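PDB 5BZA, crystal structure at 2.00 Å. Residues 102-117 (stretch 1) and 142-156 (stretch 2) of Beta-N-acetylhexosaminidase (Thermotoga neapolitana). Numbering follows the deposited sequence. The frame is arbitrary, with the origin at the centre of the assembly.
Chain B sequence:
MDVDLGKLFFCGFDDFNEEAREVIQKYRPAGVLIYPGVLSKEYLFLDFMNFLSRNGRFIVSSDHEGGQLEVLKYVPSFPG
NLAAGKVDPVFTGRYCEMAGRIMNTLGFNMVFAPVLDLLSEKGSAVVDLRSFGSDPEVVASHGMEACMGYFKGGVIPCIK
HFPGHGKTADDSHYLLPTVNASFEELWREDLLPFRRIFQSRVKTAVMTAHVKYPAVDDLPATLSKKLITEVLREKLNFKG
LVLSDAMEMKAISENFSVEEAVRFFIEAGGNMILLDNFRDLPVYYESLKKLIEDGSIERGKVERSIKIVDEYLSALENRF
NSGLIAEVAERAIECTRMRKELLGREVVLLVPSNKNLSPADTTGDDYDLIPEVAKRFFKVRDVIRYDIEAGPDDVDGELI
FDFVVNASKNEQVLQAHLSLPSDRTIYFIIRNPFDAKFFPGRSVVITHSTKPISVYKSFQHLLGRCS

Stretch 1 102-117: IMNTLGFNMVFAPVLD
Stretch 2 142-156: HGMEACMGYFKGGVI

Stretch 1 enters as the end of a helix, 102-106, with phi/psi near -60/-45. Gly107 breaks it with phi/psi 123/-2. A side chain there would be jammed against the preceding carbonyl O. Phe108 N bonds back to Met103 O at 2.9 Å. The chain then extends, and Met110 and Val111 form a short strand (-142/153 and -131/139). A cis peptide bond precedes Pro114, whose ring is C-gamma endo.

Stretch 2 enters already helical, with regular i to i+4 bonds. Gly154 is the first residue to leave helical phi/psi, at 111/17, in a Schellman motif. Val155 N bonds to Tyr150 O at 2.9 Å, and Gly154 N reaches the same Tyr150 O weakly at 3.0 Å. Val155 (-129/134) and Ile156 (-77/118) then run extended.

The two extended segments lie parallel. Met110 pairs with Ile156, CA to CA 4.5 Å, and Asn109 sits beside Val155 at the same CA spacing. Ile156 N donates to Asn109 O at 2.8 Å. One step on, Val111 N donates to Ile156 O at 3.3 Å. Ile156 is thus held through both its N and its O. CA-H...O contacts tighten the seam: Val155 CA to Asn109 O is 3.5 Å, and Met110 CA to Ile156 O is 3.3 Å.

Met110 (t, t, m) and Ile156 (m, t) share one face of this small sheet. Met110 CE lies 4.2 Å from Ile156 CG2.

Val155 (chi1 157°, t) is the central bump. It fills a hollow between the helix and the strand of stretch 1. Its CG2 meets Met103 CB at 3.9 Å. Met103 is m, t, t. Val155 CG1 meets Val111 CG1 at 3.7 Å and lies 3.4 Å from Met110 C.

Beside this plug, Asn104 (chi1 176°, t; chi2 -88°) points toward the helix end of stretch 2. Asn104 ND2 donates to Gly154 O at 2.9 Å, so an amide satisfies a carbonyl at the turn. Asn104 OD1 is bonded elsewhere in the structure. An ideal CB on Gly154 would lie 2.8 Å from Asn104 CG, a clash. At these backbone angles it would also be jammed against the preceding carbonyl O, which by itself calls for glycine.

Tyr150 (chi1 -77°, m; chi2 -44°) projects from its helix toward stretch 1. Val111 (chi1 66°, p) sets CG1 over one face of the ring, 3.6 Å from the Tyr150 centroid and 5° off the normal, a CH-pi contact. Pro114 N lies at the ring edge, 4.0 Å from Tyr150 CE2. Ala113 CB approaches obliquely, 3.9 Å from Tyr150 CE2.

Pro114 then packs on the helix surface. Its CG lies 3.8 Å from Ala146 CB, and its CD lies 3.7 Å from Cys147 SG (chi1 -73°, m).

Leu116 (m, t) closes the contact. Its CD2 comes 3.6 Å from Gly143 CA, in a hollow left by the missing side chain. An ideal CB on Gly143 would stand 2.5 Å from Leu116 CD2, a clash.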

# COMPACT_ATOMS: atom_id res chain seq x y z
N ILE B 102 -9.31 -1.96 0.77
CA ILE B 102 -8.07 -1.45 1.30
C ILE B 102 -8.23 -0.11 2.05
O ILE B 102 -7.76 0.01 3.21
CB ILE B 102 -7.02 -1.32 0.17
CG1 ILE B 102 -6.65 -2.72 -0.34
CG2 ILE B 102 -5.82 -0.66 0.69
CD1 ILE B 102 -5.68 -2.74 -1.51
N MET B 103 -8.94 0.87 1.44
CA MET B 103 -9.19 2.18 2.02
C MET B 103 -9.91 2.07 3.36
O MET B 103 -9.54 2.72 4.36
CB MET B 103 -10.06 3.06 1.07
CG MET B 103 -9.38 3.52 -0.19
SD MET B 103 -10.49 4.20 -1.51
CE MET B 103 -9.30 4.31 -2.85
N ASN B 104 -10.97 1.26 3.35
CA ASN B 104 -11.80 1.06 4.53
C ASN B 104 -10.92 0.46 5.63
O ASN B 104 -11.09 0.82 6.80
CB ASN B 104 -12.99 0.12 4.25
CG ASN B 104 -13.81 -0.18 5.53
OD1 ASN B 104 -13.52 -1.12 6.29
ND2 ASN B 104 -14.82 0.62 5.77
N THR B 105 -10.02 -0.46 5.27
CA THR B 105 -9.14 -1.08 6.27
C THR B 105 -8.24 -0.02 6.87
O THR B 105 -7.94 -0.06 8.07
CB THR B 105 -8.26 -2.21 5.69
OG1 THR B 105 -9.09 -3.20 5.08
CG2 THR B 105 -7.43 -2.88 6.77
N LEU B 106 -7.76 0.92 6.05
CA LEU B 106 -6.87 1.94 6.59
C LEU B 106 -7.53 2.89 7.55
O LEU B 106 -6.86 3.46 8.42
CB LEU B 106 -6.21 2.73 5.47
CG LEU B 106 -5.24 2.00 4.55
CD1 LEU B 106 -4.94 2.96 3.38
CD2 LEU B 106 -3.96 1.62 5.33
N GLY B 107 -8.85 3.07 7.39
CA GLY B 107 -9.62 4.02 8.16
C GLY B 107 -10.37 5.04 7.29
O GLY B 107 -11.07 5.88 7.84
N PHE B 108 -10.24 5.01 5.97
CA PHE B 108 -11.06 5.91 5.12
C PHE B 108 -12.54 5.42 5.12
O PHE B 108 -12.80 4.26 5.42
CB PHE B 108 -10.49 5.99 3.70
CG PHE B 108 -9.17 6.73 3.62
CD1 PHE B 108 -9.14 8.12 3.44
CD2 PHE B 108 -7.96 6.03 3.80
CE1 PHE B 108 -7.91 8.81 3.38
CE2 PHE B 108 -6.72 6.70 3.76
CZ PHE B 108 -6.70 8.09 3.55
N ASN B 109 -13.52 6.29 4.92
CA ASN B 109 -14.88 5.78 4.69
C ASN B 109 -15.60 6.44 3.50
O ASN B 109 -16.74 6.08 3.17
CB ASN B 109 -15.73 5.92 5.96
CG ASN B 109 -15.57 7.25 6.63
OD1 ASN B 109 -15.66 8.29 5.97
ND2 ASN B 109 -15.34 7.25 7.96
N MET B 110 -14.89 7.32 2.79
CA MET B 110 -15.43 7.93 1.58
C MET B 110 -14.27 8.02 0.60
O MET B 110 -13.12 8.05 1.01
CB MET B 110 -16.02 9.32 1.86
CG MET B 110 -16.63 10.01 0.61
SD MET B 110 -17.54 11.54 0.99
CE MET B 110 -19.05 10.85 1.66
N VAL B 111 -14.58 8.01 -0.68
CA VAL B 111 -13.61 8.34 -1.69
C VAL B 111 -14.26 9.38 -2.64
O VAL B 111 -15.43 9.29 -3.03
CB VAL B 111 -13.16 7.08 -2.44
CG1 VAL B 111 -14.34 6.47 -3.25
CG2 VAL B 111 -11.93 7.38 -3.31
N PHE B 112 -13.46 10.37 -3.04
CA PHE B 112 -13.92 11.37 -3.98
C PHE B 112 -13.70 10.78 -5.38
O PHE B 112 -12.84 11.24 -6.13
CB PHE B 112 -13.18 12.70 -3.78
CG PHE B 112 -13.56 13.41 -2.50
CD1 PHE B 112 -14.73 13.12 -1.86
CD2 PHE B 112 -12.75 14.42 -1.98
CE1 PHE B 112 -15.11 13.81 -0.69
CE2 PHE B 112 -13.12 15.11 -0.81
CZ PHE B 112 -14.31 14.79 -0.16
N ALA B 113 -14.51 9.76 -5.68
CA ALA B 113 -14.52 9.06 -6.94
C ALA B 113 -15.83 8.26 -6.99
O ALA B 113 -16.45 8.08 -5.94
CB ALA B 113 -13.34 8.15 -7.06
N PRO B 114 -16.28 7.81 -8.17
CA PRO B 114 -15.72 7.95 -9.53
C PRO B 114 -16.02 9.30 -10.23
O PRO B 114 -16.96 10.01 -9.90
CB PRO B 114 -16.40 6.81 -10.30
CG PRO B 114 -17.73 6.72 -9.69
CD PRO B 114 -17.54 7.04 -8.20
N VAL B 115 -15.15 9.62 -11.18
CA VAL B 115 -15.34 10.67 -12.16
C VAL B 115 -16.35 10.20 -13.18
O VAL B 115 -16.13 9.16 -13.84
CB VAL B 115 -14.02 11.01 -12.87
CG1 VAL B 115 -14.28 11.84 -14.20
CG2 VAL B 115 -13.10 11.71 -11.91
N LEU B 116 -17.44 10.97 -13.31
CA LEU B 116 -18.45 10.62 -14.29
C LEU B 116 -18.49 11.60 -15.48
O LEU B 116 -19.33 11.48 -16.38
CB LEU B 116 -19.82 10.52 -13.60
CG LEU B 116 -19.98 9.50 -12.46
CD1 LEU B 116 -21.44 9.47 -12.01
CD2 LEU B 116 -19.51 8.13 -12.89
N ASP B 117 -17.54 12.52 -15.49
CA ASP B 117 -17.38 13.49 -16.55
C ASP B 117 -17.09 12.74 -17.85
O ASP B 117 -16.44 11.67 -17.85
CB ASP B 117 -16.24 14.44 -16.24
CG ASP B 117 -16.43 15.16 -14.92
OD1 ASP B 117 -17.55 15.64 -14.61
OD2 ASP B 117 -15.42 15.28 -14.19
N HIS B 142 -19.92 1.87 -16.34
CA HIS B 142 -18.67 1.80 -15.59
C HIS B 142 -18.75 2.60 -14.28
O HIS B 142 -18.17 2.20 -13.27
CB HIS B 142 -17.52 2.30 -16.45
CG HIS B 142 -17.14 1.35 -17.53
ND1 HIS B 142 -17.88 1.20 -18.69
CD2 HIS B 142 -16.11 0.47 -17.63
CE1 HIS B 142 -17.30 0.30 -19.47
NE2 HIS B 142 -16.23 -0.17 -18.84
N GLY B 143 -19.46 3.71 -14.31
CA GLY B 143 -19.69 4.51 -13.11
C GLY B 143 -20.55 3.80 -12.08
O GLY B 143 -20.30 3.91 -10.85
N MET B 144 -21.59 3.10 -12.56
CA MET B 144 -22.41 2.32 -11.65
C MET B 144 -21.59 1.18 -11.01
O MET B 144 -21.69 0.92 -9.82
CB MET B 144 -23.63 1.75 -12.36
CG MET B 144 -24.67 1.15 -11.44
SD MET B 144 -25.60 2.29 -10.38
CE MET B 144 -24.74 2.04 -8.82
N GLU B 145 -20.83 0.49 -11.84
CA GLU B 145 -19.96 -0.55 -11.33
C GLU B 145 -19.01 0.01 -10.30
O GLU B 145 -18.78 -0.63 -9.26
CB GLU B 145 -19.18 -1.21 -12.45
CG GLU B 145 -19.95 -2.31 -13.18
CD GLU B 145 -20.05 -3.60 -12.34
OE1 GLU B 145 -19.43 -3.66 -11.24
OE2 GLU B 145 -20.68 -4.57 -12.79
N ALA B 146 -18.48 1.19 -10.57
CA ALA B 146 -17.53 1.78 -9.64
C ALA B 146 -18.17 2.06 -8.31
O ALA B 146 -17.61 1.75 -7.24
CB ALA B 146 -16.94 3.04 -10.22
N CYS B 147 -19.35 2.67 -8.35
CA CYS B 147 -20.03 2.99 -7.09
C CYS B 147 -20.39 1.75 -6.28
O CYS B 147 -20.26 1.76 -5.05
CB CYS B 147 -21.30 3.82 -7.37
SG CYS B 147 -20.87 5.51 -7.84
N MET B 148 -20.86 0.72 -6.98
CA MET B 148 -21.23 -0.52 -6.35
C MET B 148 -19.98 -1.18 -5.71
O MET B 148 -20.02 -1.59 -4.57
CB MET B 148 -21.90 -1.47 -7.36
CG MET B 148 -22.51 -2.72 -6.73
SD MET B 148 -23.83 -2.35 -5.51
CE MET B 148 -25.20 -1.76 -6.57
N GLY B 149 -18.87 -1.23 -6.45
CA GLY B 149 -17.62 -1.75 -5.94
C GLY B 149 -17.12 -1.02 -4.69
O GLY B 149 -16.80 -1.68 -3.68
N TYR B 150 -16.98 0.31 -4.76
CA TYR B 150 -16.54 1.09 -3.59
C TYR B 150 -17.43 0.78 -2.40
O TYR B 150 -16.98 0.57 -1.27
CB TYR B 150 -16.60 2.60 -3.85
CG TYR B 150 -15.47 3.13 -4.69
CD1 TYR B 150 -14.15 2.74 -4.45
CD2 TYR B 150 -15.74 4.03 -5.75
CE1 TYR B 150 -13.12 3.23 -5.25
CE2 TYR B 150 -14.73 4.54 -6.53
CZ TYR B 150 -13.41 4.14 -6.28
OH TYR B 150 -12.38 4.64 -7.07
N PHE B 151 -18.71 0.80 -2.68
CA PHE B 151 -19.69 0.54 -1.64
C PHE B 151 -19.54 -0.87 -1.00
O PHE B 151 -19.50 -1.00 0.23
CB PHE B 151 -21.06 0.72 -2.26
CG PHE B 151 -22.14 0.81 -1.28
CD1 PHE B 151 -22.18 1.89 -0.42
CD2 PHE B 151 -23.15 -0.14 -1.26
CE1 PHE B 151 -23.19 2.01 0.51
CE2 PHE B 151 -24.19 -0.03 -0.35
CZ PHE B 151 -24.22 1.05 0.54
N LYS B 152 -19.45 -1.92 -1.82
CA LYS B 152 -19.22 -3.26 -1.34
C LYS B 152 -17.94 -3.30 -0.48
O LYS B 152 -17.94 -3.86 0.59
CB LYS B 152 -19.10 -4.25 -2.50
CG LYS B 152 -20.41 -4.83 -3.11
CD LYS B 152 -20.01 -6.06 -4.00
CE LYS B 152 -21.14 -6.82 -4.74
NZ LYS B 152 -21.81 -6.28 -5.96
N GLY B 153 -16.88 -2.63 -0.95
CA GLY B 153 -15.62 -2.57 -0.25
C GLY B 153 -15.66 -1.84 1.08
O GLY B 153 -14.77 -2.02 1.90
N GLY B 154 -16.66 -1.00 1.32
CA GLY B 154 -16.73 -0.31 2.60
C GLY B 154 -16.48 1.20 2.54
O GLY B 154 -16.14 1.84 3.55
N VAL B 155 -16.58 1.77 1.35
CA VAL B 155 -16.38 3.20 1.26
C VAL B 155 -17.53 3.85 0.49
O VAL B 155 -17.95 3.39 -0.57
CB VAL B 155 -15.01 3.44 0.58
CG1 VAL B 155 -14.92 4.73 -0.02
CG2 VAL B 155 -13.91 3.30 1.62
N ILE B 156 -18.06 4.94 1.00
CA ILE B 156 -19.11 5.67 0.23
C ILE B 156 -18.53 6.49 -0.89
O ILE B 156 -17.79 7.42 -0.64
CB ILE B 156 -19.92 6.59 1.13
CG1 ILE B 156 -20.64 5.71 2.14
CG2 ILE B 156 -20.97 7.37 0.31
CD1 ILE B 156 -21.40 6.50 3.10